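Local coordinates for Thiol:disulfide interchange protein (PDB 4OCE), which probably oxidises pairs of cysteine thiols in periplasmic proteins to disulfides, as a DsbA-type oxidoreductase of the thioredoxin family, at residues P33-F38 and N149-M154; V25-F30 and Y61-L66; D87-A92 and A116-E121; G67-E72 and Q101-V106. The protein carries 1 engineered substitution. All coordinates share one frame; numbering follows the deposited sequence.

Contact 1 (P33-F38 and N149-M154); sequences PHCYQF and NGVPAM
P152 packs against C35 and F38, and these three residues form the tight part of the contact. The peptide bond before P152 is cis. This is the cis-proline loop of the thioredoxin fold, set against the CxxC motif at the start of helix 33-40. A redox-active disulfide joins C35 to C32. C35 has two conformers, and these sulfur distances hold for one alone. C35 SG lies 3.6 Å from P152 N and 3.8 Å from P152 CD. C35 SG also touches V151 CB at 3.9 Å. It leans to this side with SG anti to the carbonyl carbon of C35, chi1 -55°. Farther round the proline ring, CB and CG meet F38. P152 CG stands over one face of the F38 ring, 4.0 Å from its centroid and 18° off the ring normal. This is a CH-pi contact, shifted toward the ring rim at CD2 and CE2. The two side chains cross at about a right angle. The H34 side is the solvent side. H34 touches with CB alone, 3.6 Å from P152 CD. A malonate ion, probably from the crystallisation liquor, is bound about 4 Å from the F38 side chain, which also packs on Y175. The two segments meet through apolar contacts, without a polar bond. A proline has no N-H, so P152 can shield the C35 sulfur but cannot donate a backbone hydrogen bond to it.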
loop_
_atom_site.group_PDB
_atom_site.type_symbol
_atom_site.label_atom_id
_atom_site.label_comp_id
_atom_site.label_asym_id
_atom_site.label_seq_id
_atom_site.Cartn_x
_atom_site.Cartn_y
_atom_site.Cartn_z
ATOM N N PRO A 33 0.222 11.366 3.503
ATOM C CA PRO A 33 1.219 11.478 4.577
ATOM C C PRO A 33 1.229 10.307 5.564
ATOM O O PRO A 33 2.312 9.882 5.971
ATOM C CB PRO A 33 0.818 12.772 5.304
ATOM C CG PRO A 33 0.006 13.514 4.344
ATOM C CD PRO A 33 -0.707 12.507 3.500
ATOM N N HIS A 34 0.067 9.794 5.956
ATOM C CA HIS A 34 0.043 8.631 6.851
ATOM C C HIS A 34 0.689 7.411 6.181
ATOM O O HIS A 34 1.334 6.600 6.836
ATOM C CB HIS A 34 -1.384 8.287 7.291
ATOM C CG HIS A 34 -1.952 9.216 8.328
ATOM N ND1 HIS A 34 -1.403 9.365 9.586
ATOM C CD2 HIS A 34 -3.038 10.030 8.292
ATOM C CE1 HIS A 34 -2.124 10.230 10.278
ATOM N NE2 HIS A 34 -3.127 10.642 9.519
ATOM N N CYS A 35 0.499 7.277 4.873
ATOM C CA CYS A 35 1.116 6.196 4.131
ATOM C C CYS A 35 2.632 6.330 4.165
ATOM O O CYS A 35 3.355 5.344 4.324
ATOM C CB CYS A 35 0.612 6.186 2.682
ATOM S SG CYS A 35 -1.183 6.113 2.544
ATOM N N TYR A 36 3.111 7.555 4.014
ATOM C CA TYR A 36 4.543 7.829 4.091
ATOM C C TYR A 36 5.076 7.388 5.454
ATOM O O TYR A 36 6.120 6.751 5.544
ATOM C CB TYR A 36 4.831 9.315 3.846
ATOM C CG TYR A 36 6.200 9.715 4.348
ATOM C CD1 TYR A 36 7.362 9.268 3.713
ATOM C CD2 TYR A 36 6.333 10.488 5.498
ATOM C CE1 TYR A 36 8.633 9.631 4.199
ATOM C CE2 TYR A 36 7.578 10.847 5.993
ATOM C CZ TYR A 36 8.723 10.419 5.349
ATOM O OH TYR A 36 9.945 10.794 5.872
ATOM N N GLN A 37 4.341 7.692 6.522
ATOM C CA GLN A 37 4.784 7.273 7.858
ATOM C C GLN A 37 4.739 5.769 8.031
ATOM O O GLN A 37 5.656 5.189 8.596
ATOM C CB GLN A 37 3.979 7.949 8.960
ATOM C CG GLN A 37 4.230 9.425 9.032
ATOM C CD GLN A 37 3.749 10.031 10.321
ATOM O OE1 GLN A 37 2.710 9.642 10.864
ATOM N NE2 GLN A 37 4.498 11.009 10.817
ATOM N N PHE A 38 3.688 5.133 7.524
ATOM C CA PHE A 38 3.539 3.685 7.672
ATOM C C PHE A 38 4.703 2.956 7.012
ATOM O O PHE A 38 5.138 1.897 7.453
ATOM C CB PHE A 38 2.229 3.223 7.029
ATOM C CG PHE A 38 1.052 3.208 7.972
ATOM C CD1 PHE A 38 0.949 4.120 9.002
ATOM C CD2 PHE A 38 0.049 2.275 7.812
ATOM C CE1 PHE A 38 -0.131 4.093 9.861
ATOM C CE2 PHE A 38 -1.034 2.232 8.674
ATOM C CZ PHE A 38 -1.127 3.146 9.699
ATOM N N ASN A 149 -12.060 4.240 -0.193
ATOM C CA ASN A 149 -12.146 5.675 -0.445
ATOM C C ASN A 149 -11.228 6.499 0.442
ATOM O O ASN A 149 -11.327 7.729 0.474
ATOM C CB ASN A 149 -13.582 6.163 -0.304
ATOM C CG ASN A 149 -14.206 5.718 0.971
ATOM O OD1 ASN A 149 -13.548 5.682 2.013
ATOM N ND2 ASN A 149 -15.480 5.345 0.909
ATOM N N GLY A 150 -10.318 5.825 1.134
ATOM C CA GLY A 150 -9.273 6.499 1.877
ATOM C C GLY A 150 -8.111 5.570 2.124
ATOM O O GLY A 150 -8.268 4.359 2.138
ATOM N N VAL A 151 -6.935 6.153 2.312
ATOM C CA VAL A 151 -5.731 5.407 2.606
ATOM C C VAL A 151 -5.024 6.063 3.794
ATOM O O VAL A 151 -5.316 7.211 4.123
ATOM C CB VAL A 151 -4.784 5.354 1.387
ATOM C CG1 VAL A 151 -5.353 4.411 0.329
ATOM C CG2 VAL A 151 -4.575 6.751 0.791
ATOM N N PRO A 152 -4.122 5.324 4.462
ATOM C CA PRO A 152 -3.827 3.901 4.219
ATOM C C PRO A 152 -4.993 2.996 4.579
ATOM O O PRO A 152 -5.776 3.333 5.461
ATOM C CB PRO A 152 -2.658 3.605 5.171
ATOM C CG PRO A 152 -2.732 4.656 6.207
ATOM C CD PRO A 152 -3.356 5.864 5.600
ATOM N N ALA A 153 -5.113 1.874 3.869
ATOM C CA ALA A 153 -6.125 0.889 4.188
ATOM C C ALA A 153 -5.507 -0.484 4.063
ATOM O O ALA A 153 -4.542 -0.701 3.317
ATOM C CB ALA A 153 -7.321 1.040 3.271
ATOM N N MET A 154 -6.043 -1.428 4.819
ATOM C CA MET A 154 -5.630 -2.789 4.673
ATOM C C MET A 154 -6.841 -3.664 4.859
ATOM O O MET A 154 -7.636 -3.465 5.793
ATOM C CB MET A 154 -4.557 -3.167 5.687
ATOM C CG MET A 154 -4.054 -4.578 5.476
ATOM S SD MET A 154 -2.713 -4.973 6.600
ATOM C CE MET A 154 -1.518 -3.811 6.162
#

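Contact 2 (V25-F30 and Y61-L66); sequences VEFFSF and YHVDFL
Y61 and H62 pair with F27 and F28 in neighbouring parallel strands, the two strands of a beta-alpha-beta crossover in the thioredoxin fold. Y61 N donates to E26 O at 2.8 Å, and F28 N donates to Y61 O at 2.9 Å. Just past the end of strand 58-62, V63 N bonds to F28 O. Y61 has the most surface buried here. Its ring lies on the face of the sheet that carries F27. V25 CG1 presses on Y61 CD2 at 3.4 Å, while F27 CE1 comes to the ring edge. Q138, Q139 and A142 of helix 130-145 pack on the tyrosine. H62 lies on the other face with F28. Its CG is anti to the backbone N, chi1 -167°, which brings the imidazole beside F28 and F30. The imidazole edge points at the F28 face in a T-shaped pair, with planes at 90° and centroids 5.0 Å apart. F30 completes the aromatic cluster. Both imidazole nitrogens are held, which should fix the ring's rotation. ND1 bonds to T74 OG1, and H62 NE2 accepts from F30 N at 3.0 Å, with the donor tilted 25° from the ring plane. S29 packs its CB on V63 CG2 and L66 CD1. Its OG bonds to Y31 N and to a water. That water donates to V63 O and to L66 O, 2.7 Å from each.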
loop_
_atom_site.group_PDB
_atom_site.type_symbol
_atom_site.label_atom_id
_atom_site.label_comp_id
_atom_site.label_asym_id
_atom_site.label_seq_id
_atom_site.Cartn_x
_atom_site.Cartn_y
_atom_site.Cartn_z
ATOM N N VAL A 25 -4.322 -7.308 1.538
ATOM C CA VAL A 25 -4.140 -6.252 0.551
ATOM C C VAL A 25 -3.971 -4.911 1.244
ATOM O O VAL A 25 -4.847 -4.491 1.981
ATOM C CB VAL A 25 -5.335 -6.135 -0.380
ATOM C CG1 VAL A 25 -5.076 -5.031 -1.415
ATOM C CG2 VAL A 25 -5.595 -7.468 -1.065
ATOM N N GLU A 26 -2.846 -4.245 0.967
ATOM C CA GLU A 26 -2.546 -2.918 1.499
ATOM C C GLU A 26 -2.867 -1.931 0.405
ATOM O O GLU A 26 -2.513 -2.180 -0.737
ATOM C CB GLU A 26 -1.046 -2.770 1.781
ATOM C CG GLU A 26 -0.479 -3.743 2.754
ATOM C CD GLU A 26 1.038 -3.610 2.946
ATOM O OE1 GLU A 26 1.664 -2.654 2.422
ATOM O OE2 GLU A 26 1.609 -4.471 3.647
ATOM N N PHE A 27 -3.534 -0.835 0.747
ATOM C CA PHE A 27 -3.791 0.251 -0.204
ATOM C C PHE A 27 -3.063 1.491 0.269
ATOM O O PHE A 27 -3.122 1.837 1.452
ATOM C CB PHE A 27 -5.284 0.565 -0.291
ATOM C CG PHE A 27 -6.098 -0.544 -0.868
ATOM C CD1 PHE A 27 -6.340 -0.602 -2.222
ATOM C CD2 PHE A 27 -6.614 -1.545 -0.051
ATOM C CE1 PHE A 27 -7.089 -1.634 -2.771
ATOM C CE2 PHE A 27 -7.369 -2.583 -0.587
ATOM C CZ PHE A 27 -7.616 -2.621 -1.957
ATOM N N PHE A 28 -2.380 2.182 -0.642
ATOM C CA PHE A 28 -1.674 3.389 -0.253
ATOM C C PHE A 28 -1.644 4.407 -1.381
ATOM O O PHE A 28 -2.099 4.141 -2.481
ATOM C CB PHE A 28 -0.237 3.068 0.208
ATOM C CG PHE A 28 0.766 2.885 -0.931
ATOM C CD1 PHE A 28 1.727 3.858 -1.189
ATOM C CD2 PHE A 28 0.716 1.767 -1.738
ATOM C CE1 PHE A 28 2.640 3.706 -2.219
ATOM C CE2 PHE A 28 1.609 1.587 -2.770
ATOM C CZ PHE A 28 2.596 2.560 -3.020
ATOM N N SER A 29 -1.134 5.586 -1.066
ATOM C CA SER A 29 -0.792 6.571 -2.079
ATOM C C SER A 29 0.499 7.262 -1.701
ATOM O O SER A 29 0.741 7.554 -0.536
ATOM C CB SER A 29 -1.890 7.626 -2.194
ATOM O OG SER A 29 -1.515 8.649 -3.103
ATOM N N PHE A 30 1.319 7.564 -2.706
ATOM C CA PHE A 30 2.509 8.355 -2.482
ATOM C C PHE A 30 2.158 9.790 -2.097
ATOM O O PHE A 30 3.028 10.509 -1.629
ATOM C CB PHE A 30 3.424 8.323 -3.723
ATOM C CG PHE A 30 4.204 7.051 -3.862
ATOM C CD1 PHE A 30 5.253 6.761 -3.000
ATOM C CD2 PHE A 30 3.912 6.144 -4.867
ATOM C CE1 PHE A 30 5.959 5.581 -3.111
ATOM C CE2 PHE A 30 4.641 4.975 -4.992
ATOM C CZ PHE A 30 5.667 4.690 -4.117
ATOM N N TYR A 61 -1.193 -2.158 -3.242
ATOM C CA TYR A 61 -1.781 -1.449 -4.373
ATOM C C TYR A 61 -1.806 0.038 -4.128
ATOM O O TYR A 61 -2.146 0.491 -3.026
ATOM C CB TYR A 61 -3.208 -1.909 -4.593
ATOM C CG TYR A 61 -3.354 -3.375 -4.965
ATOM C CD1 TYR A 61 -2.342 -4.058 -5.616
ATOM C CD2 TYR A 61 -4.524 -4.055 -4.675
ATOM C CE1 TYR A 61 -2.501 -5.404 -5.981
ATOM C CE2 TYR A 61 -4.693 -5.387 -5.023
ATOM C CZ TYR A 61 -3.673 -6.055 -5.674
ATOM O OH TYR A 61 -3.825 -7.397 -6.015
ATOM N N HIS A 62 -1.418 0.789 -5.150
ATOM C CA HIS A 62 -1.523 2.247 -5.125
ATOM C C HIS A 62 -2.915 2.683 -5.616
ATOM O O HIS A 62 -3.487 2.045 -6.506
ATOM C CB HIS A 62 -0.421 2.821 -6.019
ATOM C CG HIS A 62 -0.206 4.294 -5.863
ATOM N ND1 HIS A 62 -0.895 5.222 -6.609
ATOM C CD2 HIS A 62 0.648 4.998 -5.081
ATOM C CE1 HIS A 62 -0.511 6.435 -6.260
ATOM N NE2 HIS A 62 0.432 6.330 -5.344
ATOM N N VAL A 63 -3.447 3.777 -5.060
ATOM C CA VAL A 63 -4.756 4.289 -5.451
ATOM C C VAL A 63 -4.644 5.541 -6.322
ATOM O O VAL A 63 -3.663 6.266 -6.236
ATOM C CB VAL A 63 -5.632 4.568 -4.233
ATOM C CG1 VAL A 63 -5.592 3.371 -3.298
ATOM C CG2 VAL A 63 -5.155 5.812 -3.489
ATOM N N ASP A 64 -5.646 5.774 -7.170
ATOM C CA ASP A 64 -5.563 6.841 -8.158
ATOM C C ASP A 64 -6.054 8.183 -7.617
ATOM O O ASP A 64 -5.735 9.244 -8.186
ATOM C CB ASP A 64 -6.423 6.538 -9.385
ATOM C CG ASP A 64 -5.905 5.393 -10.242
ATOM O OD1 ASP A 64 -4.855 4.784 -9.930
ATOM O OD2 ASP A 64 -6.598 5.105 -11.260
ATOM N N PHE A 65 -6.872 8.133 -6.566
ATOM C CA PHE A 65 -7.799 9.241 -6.272
ATOM C C PHE A 65 -7.217 10.415 -5.508
ATOM O O PHE A 65 -7.905 11.409 -5.311
ATOM C CB PHE A 65 -9.086 8.754 -5.564
ATOM C CG PHE A 65 -8.854 7.943 -4.309
ATOM C CD1 PHE A 65 -8.573 8.568 -3.095
ATOM C CD2 PHE A 65 -8.969 6.550 -4.331
ATOM C CE1 PHE A 65 -8.378 7.815 -1.943
ATOM C CE2 PHE A 65 -8.780 5.804 -3.185
ATOM C CZ PHE A 65 -8.478 6.435 -1.996
ATOM N N LEU A 66 -5.954 10.331 -5.122
ATOM C CA LEU A 66 -5.271 11.472 -4.530
ATOM C C LEU A 66 -4.217 12.053 -5.471
ATOM O O LEU A 66 -3.438 11.317 -6.077
ATOM C CB LEU A 66 -4.549 11.075 -3.238
ATOM C CG LEU A 66 -5.397 10.554 -2.079
ATOM C CD1 LEU A 66 -4.486 10.213 -0.931
ATOM C CD2 LEU A 66 -6.419 11.601 -1.667
HETATM O O HOH W 1 -3.125 8.733 -5.244
#

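Contact 3 (D87-A92 and A116-E121)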
loop_
_atom_site.group_PDB
_atom_site.type_symbol
_atom_site.label_atom_id
_atom_site.label_comp_id
_atom_site.label_asym_id
_atom_site.label_seq_id
_atom_site.Cartn_x
_atom_site.Cartn_y
_atom_site.Cartn_z
ATOM N N ASP A 87 11.814 -1.017 -2.972
ATOM C CA ASP A 87 12.517 -0.403 -1.837
ATOM C C ASP A 87 13.496 0.663 -2.319
ATOM O O ASP A 87 13.769 1.658 -1.626
ATOM C CB ASP A 87 13.273 -1.443 -1.029
ATOM C CG ASP A 87 12.360 -2.432 -0.334
ATOM O OD1 ASP A 87 11.137 -2.188 -0.229
ATOM O OD2 ASP A 87 12.899 -3.457 0.119
ATOM N N GLN A 88 14.035 0.442 -3.511
ATOM C CA GLN A 88 14.985 1.362 -4.114
ATOM C C GLN A 88 14.401 2.743 -4.456
ATOM O O GLN A 88 15.090 3.759 -4.336
ATOM C CB GLN A 88 15.588 0.712 -5.369
ATOM C CG GLN A 88 16.624 1.550 -6.069
ATOM C CD GLN A 88 17.301 0.792 -7.199
ATOM O OE1 GLN A 88 16.919 -0.342 -7.525
ATOM N NE2 GLN A 88 18.332 1.390 -7.773
ATOM N N VAL A 89 13.151 2.778 -4.913
ATOM C CA VAL A 89 12.562 4.021 -5.360
ATOM C C VAL A 89 11.516 4.617 -4.414
ATOM O O VAL A 89 11.217 5.797 -4.526
ATOM C CB VAL A 89 11.909 3.884 -6.768
ATOM C CG1 VAL A 89 12.928 3.407 -7.793
ATOM C CG2 VAL A 89 10.695 2.957 -6.703
ATOM N N SER A 90 10.955 3.835 -3.492
ATOM C CA SER A 90 9.856 4.380 -2.693
ATOM C C SER A 90 10.222 5.600 -1.862
ATOM O O SER A 90 9.458 6.544 -1.831
ATOM C CB SER A 90 9.179 3.312 -1.822
ATOM O OG SER A 90 8.521 2.386 -2.651
ATOM N N PRO A 91 11.386 5.599 -1.188
ATOM C CA PRO A 91 11.712 6.793 -0.399
ATOM C C PRO A 91 11.796 8.047 -1.257
ATOM O O PRO A 91 11.278 9.102 -0.865
ATOM C CB PRO A 91 13.091 6.452 0.191
ATOM C CG PRO A 91 13.062 4.931 0.296
ATOM C CD PRO A 91 12.343 4.501 -0.953
ATOM N N ALA A 92 12.420 7.921 -2.428
ATOM C CA ALA A 92 12.551 9.054 -3.339
ATOM C C ALA A 92 11.183 9.518 -3.861
ATOM O O ALA A 92 10.962 10.716 -4.046
ATOM C CB ALA A 92 13.469 8.700 -4.515
ATOM N N ALA A 116 17.475 7.383 -8.619
ATOM C CA ALA A 116 17.554 6.384 -7.562
ATOM C C ALA A 116 18.325 5.144 -8.003
ATOM O O ALA A 116 18.522 4.218 -7.207
ATOM C CB ALA A 116 16.142 5.990 -7.097
ATOM N N GLY A 117 18.766 5.120 -9.262
ATOM C CA GLY A 117 19.652 4.065 -9.737
ATOM C C GLY A 117 19.001 3.056 -10.667
ATOM O O GLY A 117 19.618 2.079 -11.065
ATOM N N VAL A 118 17.740 3.277 -11.010
ATOM C CA VAL A 118 17.061 2.360 -11.919
ATOM C C VAL A 118 17.557 2.524 -13.362
ATOM O O VAL A 118 17.781 3.646 -13.851
ATOM C CB VAL A 118 15.520 2.572 -11.855
ATOM C CG1 VAL A 118 14.805 1.632 -12.812
ATOM C CG2 VAL A 118 15.016 2.384 -10.421
ATOM N N LYS A 119 17.736 1.403 -14.054
ATOM C CA LYS A 119 18.141 1.454 -15.455
ATOM C C LYS A 119 17.063 2.100 -16.312
ATOM O O LYS A 119 15.926 1.626 -16.360
ATOM C CB LYS A 119 18.444 0.044 -15.958
ATOM C CG LYS A 119 19.665 -0.550 -15.281
ATOM C CD LYS A 119 19.890 -2.002 -15.720
ATOM C CE LYS A 119 20.948 -2.674 -14.874
ATOM N NZ LYS A 119 21.145 -4.086 -15.293
ATOM N N ALA A 120 17.431 3.174 -16.996
ATOM C CA ALA A 120 16.473 3.979 -17.728
ATOM C C ALA A 120 15.766 3.169 -18.813
ATOM O O ALA A 120 14.547 3.267 -18.979
ATOM C CB ALA A 120 17.161 5.201 -18.335
ATOM N N GLU A 121 16.524 2.345 -19.528
ATOM C CA GLU A 121 15.941 1.565 -20.613
ATOM C C GLU A 121 14.931 0.546 -20.070
ATOM O O GLU A 121 13.968 0.201 -20.760
ATOM C CB GLU A 121 17.028 0.873 -21.452
ATOM C CG GLU A 121 17.746 -0.263 -20.748
ATOM C CD GLU A 121 18.790 -0.961 -21.651
ATOM O OE1 GLU A 121 19.120 -0.415 -22.717
ATOM O OE2 GLU A 121 19.279 -2.049 -21.290
HETATM O O HOH W 2 18.062 4.452 -4.281
#
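Q88 stretches across A116 and lays the end of its amide beside G117. The chain is extended, with CG opposite the backbone N (chi1 -178°), and this gives the amide its reach. Q88 NE2 donates to A116 O at 2.9 Å. The acceptor lies in the plane of the Q88 amide, but the donor is tilted 32° from the carbonyl plane of A116. Q88 NE2 also comes within 3.4 Å of G117 C. A second link runs through a water, which donates to Q88 O at 3.1 Å and to A116 O at 3.0 Å. A116 O is thus gripped by two donors. The carbonyl lies just past the end of helix 106-115, where G117, with a phi of 107°, closes a Schellman motif. Both segments belong to the helical part that DsbA enzymes carry as an insertion in the thioredoxin fold. Helix 86-99 here meets the loop between helices 106-115 and 120-126. Under the polar rim the packing is apolar. V89 CG1 touches V118 CG2 at 3.5 Å, and the two valines cross at about a right angle. A116 CB lies 4.2 Å from V89 CG1. Deeper in, V89 rests on A80 and F113, and V118 on L83 and V85.

Contact 4 (G67-E72 and Q101-V106)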
loop_
_atom_site.group_PDB
_atom_site.type_symbol
_atom_site.label_atom_id
_atom_site.label_comp_id
_atom_site.label_asym_id
_atom_site.label_seq_id
_atom_site.Cartn_x
_atom_site.Cartn_y
_atom_site.Cartn_z
ATOM N N GLY A 67 -4.144 13.378 -5.541
ATOM C CA GLY A 67 -2.996 14.007 -6.178
ATOM C C GLY A 67 -3.138 14.253 -7.672
ATOM O O GLY A 67 -3.832 13.517 -8.382
ATOM N N PRO A 68 -2.464 15.299 -8.173
ATOM C CA PRO A 68 -2.603 15.620 -9.602
ATOM C C PRO A 68 -2.081 14.524 -10.529
ATOM O O PRO A 68 -2.598 14.411 -11.637
ATOM C CB PRO A 68 -1.759 16.888 -9.768
ATOM C CG PRO A 68 -1.646 17.463 -8.414
ATOM C CD PRO A 68 -1.704 16.325 -7.443
ATOM N N LEU A 69 -1.100 13.749 -10.082
ATOM C CA LEU A 69 -0.569 12.624 -10.840
ATOM C C LEU A 69 -0.951 11.271 -10.226
ATOM O O LEU A 69 -0.241 10.290 -10.387
ATOM C CB LEU A 69 0.963 12.734 -10.948
ATOM C CG LEU A 69 1.504 13.900 -11.770
ATOM C CD1 LEU A 69 3.015 14.035 -11.520
ATOM C CD2 LEU A 69 1.218 13.697 -13.258
ATOM N N GLY A 70 -2.109 11.202 -9.571
ATOM C CA GLY A 70 -2.495 9.977 -8.879
ATOM C C GLY A 70 -2.401 8.720 -9.716
ATOM O O GLY A 70 -1.710 7.756 -9.339
ATOM N N LYS A 71 -3.078 8.690 -10.859
ATOM C CA LYS A 71 -3.092 7.455 -11.659
ATOM C C LYS A 71 -1.745 7.220 -12.339
ATOM O O LYS A 71 -1.356 6.075 -12.579
ATOM C CB LYS A 71 -4.222 7.447 -12.686
ATOM C CG LYS A 71 -4.038 8.399 -13.856
ATOM C CD LYS A 71 -5.285 8.385 -14.748
ATOM C CE LYS A 71 -5.061 9.090 -16.087
ATOM N NZ LYS A 71 -4.773 10.524 -15.884
ATOM N N GLU A 72 -1.009 8.291 -12.596
ATOM C CA GLU A 72 0.336 8.141 -13.121
ATOM C C GLU A 72 1.270 7.515 -12.090
ATOM O O GLU A 72 2.175 6.762 -12.454
ATOM C CB GLU A 72 0.890 9.493 -13.617
ATOM C CG GLU A 72 0.235 10.012 -14.884
ATOM C CD GLU A 72 -1.177 10.535 -14.688
ATOM O OE1 GLU A 72 -1.523 10.970 -13.568
ATOM O OE2 GLU A 72 -1.969 10.507 -15.661
ATOM N N GLN A 101 8.135 18.333 -3.249
ATOM C CA GLN A 101 7.031 18.629 -4.159
ATOM C C GLN A 101 7.595 18.935 -5.531
ATOM O O GLN A 101 7.158 19.863 -6.213
ATOM C CB GLN A 101 6.173 19.771 -3.623
ATOM C CG GLN A 101 5.626 19.482 -2.226
ATOM C CD GLN A 101 4.640 20.528 -1.736
ATOM O OE1 GLN A 101 3.548 20.663 -2.273
ATOM N NE2 GLN A 101 5.024 21.266 -0.705
ATOM N N SER A 102 8.573 18.126 -5.922
ATOM C CA SER A 102 9.281 18.292 -7.178
ATOM C C SER A 102 8.908 17.230 -8.214
ATOM O O SER A 102 9.541 17.148 -9.252
ATOM C CB SER A 102 10.786 18.219 -6.940
ATOM O OG SER A 102 11.143 16.967 -6.392
ATOM N N ILE A 103 7.901 16.408 -7.929
ATOM C CA ILE A 103 7.416 15.459 -8.926
ATOM C C ILE A 103 6.092 16.000 -9.471
ATOM O O ILE A 103 5.038 15.854 -8.861
ATOM C CB ILE A 103 7.274 14.041 -8.343
ATOM C CG1 ILE A 103 8.639 13.535 -7.876
ATOM C CG2 ILE A 103 6.755 13.073 -9.400
ATOM C CD1 ILE A 103 8.622 12.142 -7.236
ATOM N N ARG A 104 6.176 16.658 -10.622
ATOM C CA ARG A 104 5.051 17.404 -11.174
ATOM C C ARG A 104 4.626 16.962 -12.577
ATOM O O ARG A 104 3.518 17.277 -13.016
ATOM C CB ARG A 104 5.410 18.889 -11.195
ATOM C CG ARG A 104 5.710 19.457 -9.809
ATOM C CD ARG A 104 5.909 20.982 -9.884
ATOM N NE ARG A 104 7.187 21.395 -9.308
ATOM C CZ ARG A 104 7.340 21.945 -8.102
ATOM N NH1 ARG A 104 6.292 22.178 -7.310
ATOM N NH2 ARG A 104 8.560 22.269 -7.686
ATOM N N SER A 105 5.472 16.187 -13.252
ATOM C CA SER A 105 5.157 15.653 -14.561
ATOM C C SER A 105 5.606 14.206 -14.653
ATOM O O SER A 105 6.353 13.729 -13.805
ATOM C CB SER A 105 5.919 16.397 -15.650
ATOM O OG SER A 105 7.305 16.074 -15.568
ATOM N N VAL A 106 5.179 13.519 -15.706
ATOM C CA VAL A 106 5.597 12.130 -15.877
ATOM C C VAL A 106 7.107 12.047 -16.132
ATOM O O VAL A 106 7.741 11.018 -15.885
ATOM C CB VAL A 106 4.828 11.394 -17.012
ATOM C CG1 VAL A 106 3.345 11.331 -16.705
ATOM C CG2 VAL A 106 5.071 12.043 -18.355
#
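The backbones of 67-72 and 101-106 stay well apart, with L69 CA 7.4 Å from R104 CA and E72 CA 7.2 Å from V106 CA. Two helix starts meet here, in the helical part that DsbA enzymes insert into the thioredoxin fold. G67 to G70 form a type I beta turn, closed by G70 N bonding to G67 O at 3.1 Å. L69 takes the N-cap position of helix 70-83, and S105 that of helix 106-115. L69, E72 and V106 make most of the contact. L69 does most of the touching, and it does so with one methyl. Its CD1 lies against the backbone of the other segment, 3.5 Å from R104 C and 3.7 Å from S105 N. L69 CD1 is also 3.8 Å from I103 O. The end of the I103 side chain leads away from L69 into the helical core, where it packs on L93, I97, I109 and T112. The backbone that L69 covers is itself tied down. S105 OG caps D108 N, and R104 N bonds to D108 OD2. On the first segment, L69 N bonds to Y31 OH. A smaller patch lies farther along, where E72 CG meets V106 CG1 at 3.8 Å and the two side chains cross obliquely. E72 touches with CG, short of its carboxylate. The chain bends at chi2, 73°, and its carboxylate makes a salt bridge to its neighbour in sequence. K71 NZ reaches E72 OE2 at 2.8 Å on the syn side, 15° out of the carboxylate plane.

Contact 1 holds C35 of the redox-active disulfide, and contact 2 lies beside it, with centres about 8 Å apart. They share the sheet: A153 O lies 2.8 Å from F27 N, a probable hydrogen bond. C35 CB also packs on S29 O at 3.5 Å, so the chain just past strand 24-28 packs against the CxxC helix. Contacts 3 and 4 belong to the helical part, with centres about 21 and 17 Å from that of contact 1, and neither touches it. Contact 2 bridges the two parts. H62 CE1 packs on G70 O of contact 4 at 3.6 Å, and F30 CE1 on S90 O of contact 3 at 3.8 Å.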